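Local coordinates for DNA polymerase sliding clamp 2 (Thermococcus kodakarensis, PDB 3LX2), which probably encircles DNA as a subunit of a homotrimeric ring, a moving platform that tethers the polymerase and other proteins during replication, at residues A[28-33]-A[66-71]; A[99-104]-A[111-116]; A[157-162]-A[189-194]; A[162-167]-A[184-189]. All coordinates share one frame; numbering follows the deposited sequence.

Interaction 1: residues A[28-33]-A[66-71]; sequences VFQVNM and EEAIAF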
loop_
_atom_site.group_PDB
_atom_site.type_symbol
_atom_site.label_atom_id
_atom_site.label_comp_id
_atom_site.label_asym_id
_atom_site.label_seq_id
_atom_site.Cartn_x
_atom_site.Cartn_y
_atom_site.Cartn_z
ATOM N N VAL A 28 7.887 6.196 -30.700
ATOM C CA VAL A 28 7.595 5.796 -32.047
ATOM C C VAL A 28 7.643 4.285 -32.249
ATOM O O VAL A 28 8.687 3.654 -32.153
ATOM C CB VAL A 28 8.620 6.448 -33.006
ATOM C CG1 VAL A 28 8.314 6.068 -34.483
ATOM C CG2 VAL A 28 8.661 7.991 -32.786
ATOM N N PHE A 29 6.519 3.705 -32.609
ATOM C CA PHE A 29 6.487 2.279 -32.853
ATOM C C PHE A 29 6.529 2.005 -34.337
ATOM O O PHE A 29 5.621 2.346 -35.068
ATOM C CB PHE A 29 5.248 1.672 -32.212
ATOM C CG PHE A 29 5.462 1.183 -30.790
ATOM C CD1 PHE A 29 6.633 1.472 -30.093
ATOM C CD2 PHE A 29 4.484 0.421 -30.145
ATOM C CE1 PHE A 29 6.830 1.032 -28.801
ATOM C CE2 PHE A 29 4.683 -0.009 -28.839
ATOM C CZ PHE A 29 5.871 0.295 -28.176
ATOM N N GLN A 30 7.604 1.398 -34.800
ATOM C CA GLN A 30 7.571 0.929 -36.163
ATOM C C GLN A 30 6.828 -0.404 -36.229
ATOM O O GLN A 30 7.310 -1.435 -35.779
ATOM C CB GLN A 30 8.954 0.813 -36.773
ATOM C CG GLN A 30 8.930 0.400 -38.256
ATOM C CD GLN A 30 8.469 1.549 -39.164
ATOM O OE1 GLN A 30 8.899 2.722 -38.982
ATOM N NE2 GLN A 30 7.577 1.229 -40.137
ATOM N N VAL A 31 5.644 -0.344 -36.816
ATOM C CA VAL A 31 4.826 -1.510 -36.973
ATOM C C VAL A 31 5.054 -2.134 -38.340
ATOM O O VAL A 31 4.568 -1.605 -39.350
ATOM C CB VAL A 31 3.345 -1.162 -36.848
ATOM C CG1 VAL A 31 2.556 -2.402 -36.741
ATOM C CG2 VAL A 31 3.105 -0.256 -35.682
ATOM N N ASN A 32 5.747 -3.276 -38.359
ATOM C CA ASN A 32 6.035 -4.013 -39.591
ATOM C C ASN A 32 5.349 -5.345 -39.705
ATOM O O ASN A 32 4.723 -5.823 -38.747
ATOM C CB ASN A 32 7.517 -4.273 -39.698
ATOM C CG ASN A 32 8.280 -3.035 -39.703
ATOM O OD1 ASN A 32 7.751 -1.994 -40.121
ATOM N ND2 ASN A 32 9.514 -3.081 -39.200
ATOM N N MET A 33 5.501 -5.956 -40.879
ATOM C CA MET A 33 4.857 -7.230 -41.155
ATOM C C MET A 33 5.402 -8.259 -40.198
ATOM O O MET A 33 4.662 -9.045 -39.675
ATOM C CB MET A 33 5.133 -7.664 -42.583
ATOM C CG MET A 33 4.144 -7.133 -43.589
ATOM S SD MET A 33 2.913 -8.423 -43.814
ATOM C CE MET A 33 3.994 -9.752 -44.426
ATOM N N GLU A 66 2.906 -1.343 -43.659
ATOM C CA GLU A 66 3.823 -1.043 -42.604
ATOM C C GLU A 66 3.945 0.437 -42.407
ATOM O O GLU A 66 4.099 1.176 -43.367
ATOM C CB GLU A 66 5.210 -1.555 -42.988
ATOM C CG GLU A 66 5.193 -2.881 -43.748
ATOM C CD GLU A 66 6.532 -3.580 -43.736
ATOM O OE1 GLU A 66 7.516 -2.976 -44.256
ATOM O OE2 GLU A 66 6.588 -4.740 -43.228
ATOM N N GLU A 67 3.922 0.862 -41.150
ATOM C CA GLU A 67 4.078 2.252 -40.805
ATOM C C GLU A 67 4.482 2.446 -39.343
ATOM O O GLU A 67 4.255 1.568 -38.488
ATOM C CB GLU A 67 2.800 3.035 -41.099
ATOM C CG GLU A 67 1.610 2.666 -40.243
ATOM C CD GLU A 67 0.593 3.814 -40.134
ATOM O OE1 GLU A 67 -0.608 3.571 -40.415
ATOM O OE2 GLU A 67 0.996 4.958 -39.760
ATOM N N ALA A 68 5.081 3.610 -39.097
ATOM C CA ALA A 68 5.393 4.107 -37.778
ATOM C C ALA A 68 4.234 4.863 -37.190
ATOM O O ALA A 68 3.716 5.802 -37.815
ATOM C CB ALA A 68 6.584 5.026 -37.851
ATOM N N ILE A 69 3.849 4.487 -35.973
ATOM C CA ILE A 69 2.924 5.286 -35.175
ATOM C C ILE A 69 3.631 5.847 -33.960
ATOM O O ILE A 69 4.627 5.282 -33.475
ATOM C CB ILE A 69 1.703 4.491 -34.694
ATOM C CG1 ILE A 69 2.138 3.139 -34.136
ATOM C CG2 ILE A 69 0.670 4.350 -35.821
ATOM C CD1 ILE A 69 1.013 2.351 -33.514
ATOM N N ALA A 70 3.108 6.944 -33.442
ATOM C CA ALA A 70 3.733 7.632 -32.350
ATOM C C ALA A 70 2.643 8.147 -31.422
ATOM O O ALA A 70 1.589 8.591 -31.870
ATOM C CB ALA A 70 4.603 8.805 -32.886
ATOM N N PHE A 71 2.883 8.079 -30.122
ATOM C CA PHE A 71 1.835 8.481 -29.193
ATOM C C PHE A 71 2.400 8.793 -27.824
ATOM O O PHE A 71 3.545 8.484 -27.522
ATOM C CB PHE A 71 0.750 7.398 -29.107
ATOM C CG PHE A 71 1.318 6.030 -29.016
ATOM C CD1 PHE A 71 1.634 5.488 -27.785
ATOM C CD2 PHE A 71 1.603 5.310 -30.166
ATOM C CE1 PHE A 71 2.212 4.234 -27.703
ATOM C CE2 PHE A 71 2.168 4.065 -30.094
ATOM C CZ PHE A 71 2.462 3.517 -28.854
#

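Interaction 2: residues A[99-104]-A[111-116]; sequences LEVGLL and FKLPLI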
loop_
_atom_site.group_PDB
_atom_site.type_symbol
_atom_site.label_atom_id
_atom_site.label_comp_id
_atom_site.label_asym_id
_atom_site.label_seq_id
_atom_site.Cartn_x
_atom_site.Cartn_y
_atom_site.Cartn_z
ATOM N N LEU A 99 -4.909 5.608 -32.379
ATOM C CA LEU A 99 -4.700 4.196 -32.033
ATOM C C LEU A 99 -5.943 3.738 -31.270
ATOM O O LEU A 99 -6.361 4.363 -30.273
ATOM C CB LEU A 99 -3.471 4.033 -31.171
ATOM C CG LEU A 99 -3.150 2.730 -30.449
ATOM C CD1 LEU A 99 -2.695 1.658 -31.396
ATOM C CD2 LEU A 99 -2.026 3.016 -29.437
ATOM N N GLU A 100 -6.555 2.676 -31.737
ATOM C CA GLU A 100 -7.582 2.100 -30.917
ATOM C C GLU A 100 -6.989 1.005 -29.970
ATOM O O GLU A 100 -6.257 0.085 -30.438
ATOM C CB GLU A 100 -8.767 1.627 -31.776
ATOM C CG GLU A 100 -9.827 0.892 -30.994
ATOM C CD GLU A 100 -11.141 0.768 -31.768
ATOM O OE1 GLU A 100 -11.089 0.594 -33.037
ATOM O OE2 GLU A 100 -12.220 0.846 -31.100
ATOM N N VAL A 101 -7.305 1.113 -28.665
ATOM C CA VAL A 101 -6.772 0.196 -27.645
ATOM C C VAL A 101 -7.901 -0.511 -26.918
ATOM O O VAL A 101 -8.801 0.113 -26.327
ATOM C CB VAL A 101 -5.963 0.959 -26.554
ATOM C CG1 VAL A 101 -5.312 -0.014 -25.520
ATOM C CG2 VAL A 101 -4.934 1.880 -27.176
ATOM N N GLY A 102 -7.869 -1.829 -26.935
ATOM C CA GLY A 102 -8.914 -2.558 -26.292
ATOM C C GLY A 102 -8.426 -3.401 -25.151
ATOM O O GLY A 102 -7.338 -3.946 -25.202
ATOM N N LEU A 103 -9.257 -3.520 -24.123
ATOM C CA LEU A 103 -8.922 -4.364 -22.960
ATOM C C LEU A 103 -10.053 -5.365 -22.809
ATOM O O LEU A 103 -11.185 -4.985 -22.522
ATOM C CB LEU A 103 -8.768 -3.517 -21.689
ATOM C CG LEU A 103 -7.617 -2.486 -21.635
ATOM C CD1 LEU A 103 -7.644 -1.711 -20.287
ATOM C CD2 LEU A 103 -6.270 -3.139 -21.748
ATOM N N LEU A 104 -9.778 -6.636 -23.060
ATOM C CA LEU A 104 -10.876 -7.589 -23.154
ATOM C C LEU A 104 -10.847 -8.554 -21.982
ATOM O O LEU A 104 -9.900 -9.331 -21.831
ATOM C CB LEU A 104 -10.860 -8.339 -24.513
ATOM C CG LEU A 104 -10.529 -7.514 -25.789
ATOM C CD1 LEU A 104 -10.883 -8.259 -27.053
ATOM C CD2 LEU A 104 -11.177 -6.169 -25.844
ATOM N N PHE A 111 -10.482 2.141 -26.003
ATOM C CA PHE A 111 -10.019 3.502 -25.972
ATOM C C PHE A 111 -9.561 3.909 -27.339
ATOM O O PHE A 111 -9.037 3.093 -28.114
ATOM C CB PHE A 111 -8.761 3.581 -25.115
ATOM C CG PHE A 111 -9.028 3.663 -23.686
ATOM C CD1 PHE A 111 -9.329 4.889 -23.102
ATOM C CD2 PHE A 111 -9.023 2.511 -22.898
ATOM C CE1 PHE A 111 -9.617 4.963 -21.742
ATOM C CE2 PHE A 111 -9.316 2.587 -21.566
ATOM C CZ PHE A 111 -9.605 3.822 -20.989
ATOM N N LYS A 112 -9.682 5.195 -27.604
ATOM C CA LYS A 112 -9.011 5.784 -28.770
ATOM C C LYS A 112 -8.066 6.917 -28.375
ATOM O O LYS A 112 -8.469 7.882 -27.680
ATOM C CB LYS A 112 -10.010 6.233 -29.809
ATOM C CG LYS A 112 -10.381 5.097 -30.707
ATOM C CD LYS A 112 -11.148 5.546 -31.933
ATOM C CE LYS A 112 -12.593 5.756 -31.570
ATOM N NZ LYS A 112 -13.449 5.591 -32.777
ATOM N N LEU A 113 -6.809 6.777 -28.809
ATOM C CA LEU A 113 -5.784 7.757 -28.435
ATOM C C LEU A 113 -5.236 8.473 -29.646
ATOM O O LEU A 113 -4.952 7.828 -30.654
ATOM C CB LEU A 113 -4.625 7.094 -27.682
ATOM C CG LEU A 113 -4.894 5.996 -26.672
ATOM C CD1 LEU A 113 -3.546 5.314 -26.367
ATOM C CD2 LEU A 113 -5.599 6.486 -25.385
ATOM N N PRO A 114 -5.046 9.794 -29.543
ATOM C CA PRO A 114 -4.623 10.592 -30.716
ATOM C C PRO A 114 -3.182 10.298 -31.025
ATOM O O PRO A 114 -2.366 10.234 -30.128
ATOM C CB PRO A 114 -4.777 12.023 -30.236
ATOM C CG PRO A 114 -4.473 11.942 -28.734
ATOM C CD PRO A 114 -5.007 10.581 -28.297
ATOM N N LEU A 115 -2.892 10.063 -32.283
ATOM C CA LEU A 115 -1.542 9.800 -32.717
ATOM C C LEU A 115 -0.836 11.104 -32.924
ATOM O O LEU A 115 -1.481 12.143 -33.078
ATOM C CB LEU A 115 -1.584 9.050 -34.032
ATOM C CG LEU A 115 -2.138 7.643 -33.852
ATOM C CD1 LEU A 115 -2.391 6.994 -35.187
ATOM C CD2 LEU A 115 -1.150 6.854 -32.991
ATOM N N ILE A 116 0.493 11.062 -32.930
ATOM C CA ILE A 116 1.254 12.271 -33.197
ATOM C C ILE A 116 2.319 12.084 -34.260
ATOM O O ILE A 116 2.545 10.963 -34.721
ATOM C CB ILE A 116 1.832 12.949 -31.910
ATOM C CG1 ILE A 116 2.997 12.149 -31.358
ATOM C CG2 ILE A 116 0.704 13.250 -30.885
ATOM C CD1 ILE A 116 3.328 12.468 -29.940
#

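Interaction 3: residues A[157-162]-A[189-194]; sequences FMATPE and LEHKMT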
loop_
_atom_site.group_PDB
_atom_site.type_symbol
_atom_site.label_atom_id
_atom_site.label_comp_id
_atom_site.label_asym_id
_atom_site.label_seq_id
_atom_site.Cartn_x
_atom_site.Cartn_y
_atom_site.Cartn_z
ATOM N N PHE A 157 30.299 -1.156 -11.885
ATOM C CA PHE A 157 30.200 -2.506 -12.419
ATOM C C PHE A 157 31.642 -2.917 -12.599
ATOM O O PHE A 157 32.391 -2.239 -13.300
ATOM C CB PHE A 157 29.465 -2.494 -13.779
ATOM C CG PHE A 157 27.968 -2.604 -13.674
ATOM C CD1 PHE A 157 27.280 -3.611 -14.363
ATOM C CD2 PHE A 157 27.248 -1.723 -12.893
ATOM C CE1 PHE A 157 25.908 -3.749 -14.265
ATOM C CE2 PHE A 157 25.862 -1.846 -12.771
ATOM C CZ PHE A 157 25.179 -2.855 -13.459
ATOM N N MET A 158 32.030 -4.026 -11.981
ATOM C CA MET A 158 33.390 -4.564 -12.134
ATOM C C MET A 158 33.403 -6.082 -12.294
ATOM O O MET A 158 32.601 -6.800 -11.673
ATOM C CB MET A 158 34.271 -4.257 -10.919
ATOM C CG MET A 158 34.193 -2.832 -10.336
ATOM S SD MET A 158 35.182 -2.753 -8.800
ATOM C CE MET A 158 36.771 -3.373 -9.412
ATOM N N ALA A 159 34.355 -6.562 -13.088
ATOM C CA ALA A 159 34.572 -7.986 -13.207
ATOM C C ALA A 159 36.037 -8.430 -13.318
ATOM O O ALA A 159 36.887 -7.766 -13.917
ATOM C CB ALA A 159 33.746 -8.562 -14.366
ATOM N N THR A 160 36.301 -9.563 -12.681
ATOM C CA THR A 160 37.388 -10.462 -13.064
ATOM C C THR A 160 36.636 -11.660 -13.698
ATOM O O THR A 160 35.394 -11.575 -13.851
ATOM C CB THR A 160 38.175 -10.906 -11.831
ATOM O OG1 THR A 160 37.392 -11.856 -11.074
ATOM C CG2 THR A 160 38.523 -9.679 -10.958
ATOM N N PRO A 161 37.356 -12.760 -14.069
ATOM C CA PRO A 161 36.703 -13.926 -14.661
ATOM C C PRO A 161 35.925 -14.820 -13.677
ATOM O O PRO A 161 35.097 -15.624 -14.121
ATOM C CB PRO A 161 37.871 -14.701 -15.280
ATOM C CG PRO A 161 38.928 -13.684 -15.490
ATOM C CD PRO A 161 38.808 -12.837 -14.272
ATOM N N GLU A 162 36.193 -14.676 -12.376
ATOM C CA GLU A 162 35.471 -15.425 -11.331
ATOM C C GLU A 162 34.533 -14.519 -10.564
ATOM O O GLU A 162 33.764 -14.998 -9.720
ATOM C CB GLU A 162 36.423 -16.048 -10.287
ATOM C CG GLU A 162 37.440 -17.110 -10.762
ATOM C CD GLU A 162 38.700 -16.506 -11.399
ATOM O OE1 GLU A 162 38.944 -15.269 -11.265
ATOM O OE2 GLU A 162 39.436 -17.292 -12.048
ATOM N N LEU A 189 29.262 -16.056 -16.681
ATOM C CA LEU A 189 30.203 -14.960 -16.601
ATOM C C LEU A 189 31.429 -15.140 -17.478
ATOM O O LEU A 189 32.236 -16.045 -17.281
ATOM C CB LEU A 189 30.603 -14.701 -15.149
ATOM C CG LEU A 189 31.706 -13.674 -14.959
ATOM C CD1 LEU A 189 31.255 -12.303 -15.481
ATOM C CD2 LEU A 189 32.058 -13.646 -13.495
ATOM N N GLU A 190 31.584 -14.247 -18.429
ATOM C CA GLU A 190 32.626 -14.392 -19.395
ATOM C C GLU A 190 33.385 -13.067 -19.429
ATOM O O GLU A 190 32.781 -12.010 -19.574
ATOM C CB GLU A 190 32.020 -14.764 -20.754
ATOM C CG GLU A 190 32.857 -15.702 -21.600
ATOM C CD GLU A 190 33.222 -17.017 -20.875
ATOM O OE1 GLU A 190 32.311 -17.807 -20.535
ATOM O OE2 GLU A 190 34.433 -17.255 -20.650
ATOM N N HIS A 191 34.697 -13.143 -19.203
ATOM C CA HIS A 191 35.604 -12.011 -19.300
ATOM C C HIS A 191 36.554 -12.259 -20.459
ATOM O O HIS A 191 37.223 -13.299 -20.501
ATOM C CB HIS A 191 36.438 -11.864 -18.024
ATOM C CG HIS A 191 36.856 -10.451 -17.730
ATOM N ND1 HIS A 191 37.348 -9.594 -18.697
ATOM C CD2 HIS A 191 36.854 -9.748 -16.573
ATOM C CE1 HIS A 191 37.619 -8.422 -18.147
ATOM N NE2 HIS A 191 37.335 -8.493 -16.858
ATOM N N LYS A 192 36.590 -11.319 -21.405
ATOM C CA LYS A 192 37.611 -11.296 -22.466
ATOM C C LYS A 192 38.776 -10.407 -22.046
ATOM O O LYS A 192 39.138 -9.458 -22.750
ATOM C CB LYS A 192 37.028 -10.830 -23.805
ATOM C CG LYS A 192 37.089 -11.865 -24.929
ATOM C CD LYS A 192 36.610 -11.271 -26.239
ATOM C CE LYS A 192 35.097 -11.119 -26.243
ATOM N NZ LYS A 192 34.675 -10.201 -27.346
ATOM N N MET A 193 39.334 -10.735 -20.881
ATOM C CA MET A 193 40.503 -10.081 -20.287
ATOM C C MET A 193 40.448 -10.326 -18.780
ATOM O O MET A 193 40.065 -11.420 -18.341
ATOM C CB MET A 193 40.568 -8.580 -20.602
ATOM C CG MET A 193 41.935 -7.935 -20.382
ATOM S SD MET A 193 41.753 -6.126 -20.336
ATOM C CE MET A 193 43.315 -5.598 -19.581
ATOM N N THR A 194 40.790 -9.302 -17.998
ATOM C CA THR A 194 41.041 -9.483 -16.577
ATOM C C THR A 194 40.765 -8.261 -15.666
ATOM O O THR A 194 40.472 -8.437 -14.482
ATOM C CB THR A 194 42.457 -10.132 -16.366
ATOM O OG1 THR A 194 42.290 -11.470 -15.868
ATOM C CG2 THR A 194 43.383 -9.307 -15.419
#

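Interaction 4: residues A[162-167]-A[184-189]; sequences EKLTFK and PGLLDL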
loop_
_atom_site.group_PDB
_atom_site.type_symbol
_atom_site.label_atom_id
_atom_site.label_comp_id
_atom_site.label_asym_id
_atom_site.label_seq_id
_atom_site.Cartn_x
_atom_site.Cartn_y
_atom_site.Cartn_z
ATOM N N GLU A 162 36.193 -14.676 -12.376
ATOM C CA GLU A 162 35.471 -15.425 -11.331
ATOM C C GLU A 162 34.533 -14.519 -10.564
ATOM O O GLU A 162 33.764 -14.998 -9.720
ATOM C CB GLU A 162 36.423 -16.048 -10.287
ATOM C CG GLU A 162 37.440 -17.110 -10.762
ATOM C CD GLU A 162 38.700 -16.506 -11.399
ATOM O OE1 GLU A 162 38.944 -15.269 -11.265
ATOM O OE2 GLU A 162 39.436 -17.292 -12.048
ATOM N N LYS A 163 34.608 -13.217 -10.845
ATOM C CA LYS A 163 34.068 -12.226 -9.933
ATOM C C LYS A 163 33.266 -11.097 -10.596
ATOM O O LYS A 163 33.816 -10.292 -11.396
ATOM C CB LYS A 163 35.194 -11.644 -9.058
ATOM C CG LYS A 163 34.813 -11.468 -7.569
ATOM C CD LYS A 163 36.055 -11.129 -6.696
ATOM C CE LYS A 163 36.127 -11.996 -5.410
ATOM N NZ LYS A 163 37.498 -11.977 -4.782
ATOM N N LEU A 164 31.980 -11.036 -10.228
ATOM C CA LEU A 164 31.102 -9.936 -10.621
ATOM C C LEU A 164 30.728 -9.141 -9.387
ATOM O O LEU A 164 30.046 -9.642 -8.483
ATOM C CB LEU A 164 29.832 -10.444 -11.342
ATOM C CG LEU A 164 28.915 -9.337 -11.914
ATOM C CD1 LEU A 164 29.496 -8.694 -13.134
ATOM C CD2 LEU A 164 27.535 -9.865 -12.241
ATOM N N THR A 165 31.169 -7.894 -9.367
ATOM C CA THR A 165 31.057 -7.064 -8.183
ATOM C C THR A 165 30.389 -5.731 -8.526
ATOM O O THR A 165 30.821 -5.083 -9.481
ATOM C CB THR A 165 32.482 -6.716 -7.638
ATOM O OG1 THR A 165 33.297 -7.904 -7.474
ATOM C CG2 THR A 165 32.374 -5.946 -6.306
ATOM N N PHE A 166 29.375 -5.320 -7.752
ATOM C CA PHE A 166 28.736 -4.007 -7.864
ATOM C C PHE A 166 28.953 -3.085 -6.638
ATOM O O PHE A 166 28.450 -3.364 -5.549
ATOM C CB PHE A 166 27.247 -4.199 -7.990
ATOM C CG PHE A 166 26.866 -5.196 -8.997
ATOM C CD1 PHE A 166 26.808 -4.846 -10.345
ATOM C CD2 PHE A 166 26.562 -6.504 -8.612
ATOM C CE1 PHE A 166 26.450 -5.785 -11.299
ATOM C CE2 PHE A 166 26.197 -7.430 -9.555
ATOM C CZ PHE A 166 26.142 -7.068 -10.906
ATOM N N LYS A 167 29.679 -1.983 -6.816
ATOM C CA LYS A 167 30.049 -1.154 -5.671
ATOM C C LYS A 167 29.828 0.302 -5.885
ATOM O O LYS A 167 29.857 0.818 -6.993
ATOM C CB LYS A 167 31.490 -1.382 -5.206
ATOM C CG LYS A 167 32.596 -0.643 -5.968
ATOM C CD LYS A 167 33.999 -1.273 -5.612
ATOM C CE LYS A 167 35.172 -0.221 -5.550
ATOM N NZ LYS A 167 36.555 -0.819 -5.870
ATOM N N PRO A 184 23.190 -18.190 -6.806
ATOM C CA PRO A 184 22.059 -18.419 -7.751
ATOM C C PRO A 184 21.889 -17.265 -8.783
ATOM O O PRO A 184 21.781 -17.494 -9.996
ATOM C CB PRO A 184 20.816 -18.514 -6.842
ATOM C CG PRO A 184 21.338 -18.488 -5.396
ATOM C CD PRO A 184 22.784 -18.191 -5.382
ATOM N N GLY A 185 21.913 -16.029 -8.286
ATOM C CA GLY A 185 21.794 -14.822 -9.118
ATOM C C GLY A 185 22.753 -14.703 -10.295
ATOM O O GLY A 185 22.488 -13.936 -11.226
ATOM N N LEU A 186 23.877 -15.420 -10.266
ATOM C CA LEU A 186 24.782 -15.380 -11.417
ATOM C C LEU A 186 24.576 -16.663 -12.238
ATOM O O LEU A 186 24.657 -17.765 -11.707
ATOM C CB LEU A 186 26.224 -15.233 -10.965
ATOM C CG LEU A 186 27.298 -14.903 -12.012
ATOM C CD1 LEU A 186 27.118 -13.546 -12.670
ATOM C CD2 LEU A 186 28.689 -14.975 -11.401
ATOM N N LEU A 187 24.236 -16.543 -13.510
ATOM C CA LEU A 187 24.074 -17.782 -14.278
ATOM C C LEU A 187 25.299 -18.033 -15.155
ATOM O O LEU A 187 25.593 -19.181 -15.494
ATOM C CB LEU A 187 22.822 -17.786 -15.118
ATOM C CG LEU A 187 21.437 -17.660 -14.495
ATOM C CD1 LEU A 187 20.401 -17.765 -15.610
ATOM C CD2 LEU A 187 21.177 -18.736 -13.453
ATOM N N ASP A 188 26.035 -16.969 -15.471
ATOM C CA ASP A 188 27.076 -17.067 -16.476
ATOM C C ASP A 188 27.974 -15.849 -16.445
ATOM O O ASP A 188 27.504 -14.739 -16.231
ATOM C CB ASP A 188 26.435 -17.219 -17.868
ATOM C CG ASP A 188 27.468 -17.245 -18.989
ATOM O OD1 ASP A 188 28.493 -17.947 -18.850
ATOM O OD2 ASP A 188 27.264 -16.545 -20.008
ATOM N N LEU A 189 29.262 -16.056 -16.681
ATOM C CA LEU A 189 30.203 -14.960 -16.601
ATOM C C LEU A 189 31.429 -15.140 -17.478
ATOM O O LEU A 189 32.236 -16.045 -17.281
ATOM C CB LEU A 189 30.603 -14.701 -15.149
ATOM C CG LEU A 189 31.706 -13.674 -14.959
ATOM C CD1 LEU A 189 31.255 -12.303 -15.481
ATOM C CD2 LEU A 189 32.058 -13.646 -13.495
#

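Interaction 1: residues A[28-33]-A[66-71]
Strand 67-72, one of the two outermost strands within this chain of a long antiparallel sheet, pairs here with strand 26-31; the two short segments run at 155° to each other. F29 with I69 and V31 with E67 are hydrogen-bonded pairs, and V28 with A70 and Q30 with A68 are the non-hydrogen-bonded ones. F29 N reaches I69 O at 2.6 Å, nearly along the C=O axis, and I69 N returns a bond to F29 O. V31 N comes to E67 O from above the carbonyl plane at 2.9 Å, while the reply from E67 N to V31 O is longer, 3.1 Å. On the face of F29, V31 and I69, the CG1 of I69 takes the crowded position between backbone N and carbonyl carbon (chi1 46°) and lies 3.9 Å from V31 CG2. F71 sends its CZ edge at the face of the F29 ring in a T-shaped stack, planes at 87°, with CZ 3.9 Å from F29 CD2. In the PCNA fold this face turns inward: F3 and I5 of strand 3-7 pack on V31, F3 also on I69, and F76 of helix 73-80 meets F71 edge to face. E67 instead forms a salt bridge with K93. On the other face V28 CG1 rests on A68 CB. Q30, bent at chi2, lays OE1 3.5 Å from A68 CB, and its NE2 donates in the amide plane to N32 OD1 at 3.2 Å. Past the last pair, the extended chain of E66 brings OE2 to M33 N at 2.9 Å, met from above the carboxylate plane.

Interaction 2: residues A[99-104]-A[111-116]
Four backbone hydrogen bonds hold 99-104 to 111-116. The V101-F111 pair is the straighter: V101 N to F111 O and F111 N to V101 O are both 2.7 Å, each with an angle of 172° at the hydrogen. At the L99-L113 pair, L99 N donates to L113 O at 2.8 Å through a more bent bond of 146°, and L113 N returns one to L99 O. L99, V101, F111 and L113 share one face. There V101 CG2, anti to the carbonyl carbon, touches L113 CD1 at 3.8 Å. L99, lying side by side with L113, brings CD2 to within 4.1 Å of the same CD1, so both neighbours meet this methyl from one side. Beyond the paired residues L115 folds back, its CG 3.7 Å from L99 N. On the reverse face E100 CB and K112 CG meet at 4.0 Å, but E100 OE2 and K112 NZ stay 5.2 Å apart; E100 OE1 instead forms a weak, long ion pair with R92. Farther out, helix 73-80 backs the apolar face, F76 packing on V101 and L113 and V79 on F111. S173 of a second subunit hydrogen-bonds K112 O, and V175 of that subunit packs on F111. The contact is thus a beta hairpin whose outer strand pairs antiparallel with a strand of the next subunit, so that the sheet runs on across the interface that closes the PCNA ring.

Interaction 3: residues A[157-162]-A[189-194]
No backbone pairing joins 157-162 to 189-194: the chains come together where strands 154-159 and 186-191 end, with P161 CA and H191 CA 5.1 Å apart. H191 carries the contact. Its CG is anti to the backbone N (chi1 -151°), which sends the imidazole edge toward the turn that follows A159. NE2 donates to A159 O at 3.1 Å, but the angle of 127° at the hydrogen makes this a weak bond. CD2, on the same edge, stands 3.5 Å from the carbonyl carbon of T160, and A159 C and T160 N lie near the ring plane. Over one face of the imidazole its own chain folds back, M193 O sitting above the plane and offset toward the rim, with T194 N beside it. P161 comes across obliquely: its CG is 4.0 Å from H191 CB and 3.8 Å from M193 O, so the proline ring lies over the start of the histidine side chain rather than its tip. Further back L189, with CG also anti to the backbone N, brings CD2 up to the turn, 3.7 Å from P161 O and close to the carbonyl carbon of E162. The turn has a bond of its own, a weak one from E162 N to T160 OG1 at 3.3 Å. Around the contact, V132 of strand 132-137 packs on A159, L189 and H191, while A159 is backbone-bonded to A196 of strand 196-201. The edge strand 186-191 of one sheet is thereby set against the end of strand 154-159 in the facing four-stranded sheet.

Interaction 4: residues A[162-167]-A[184-189]
T165 N is gripped by one bond, a probable hydrogen bond to M158 O, which belongs to the pairing of strand 164-169 with strand 154-159; between 162-167 and 184-189 themselves no hydrogen bond forms. What joins these two is a leucine cluster. L164 and L186 take nearly the same shape, CG anti to the backbone N in each (chi1 -174° and -168°), so both side chains reach out from their strands toward each other. They cross obliquely and meet tip to tip, L164 CD2 3.7 Å from L186 CD1. Three residues along, L189 brings CD2 up to the backbone of K163 and L164, 3.7 Å from K163 N and 4.2 Å from L164 N, while L164 CB is a looser neighbour of that methyl at 4.5 Å. L164 therefore sits with L186 at its tip and L189 near its base. V136 of strand 132-137 packs on both L164 and L186, and L179 of strand 174-179 adds to L186. Between the two contributing leucines of 184-189, L187 and D188 both face V135 in a classic beta bulge; the extra residue lets L186 and L189, three apart, both point toward L164. This is the apolar filling between two beta sheets, here the edge of the long sheet and the four-stranded sheet of the C-terminal domain of PCNA.

The four contacts form two groups on opposite sides of the subunit's centre. Interactions 1 and 2, with centres about 14 Å apart, touch in the N-terminal domain: A70 O probably accepts a hydrogen bond from I116 N at 2.9 Å, and L115 CD2 packs on I69 CB. Interactions 3 and 4, about 9 Å between centres, share E162 and L189, and interaction 4 is nested within the loop that interaction 3 closes; F157 and F166 also stack edge to face. Interactions 1 and 3 lie about 39 Å apart, centre to centre, yet both reach the same nine-stranded sheet, at its two outermost strands. Interaction 2 alone supplies a strand that pairs with another subunit.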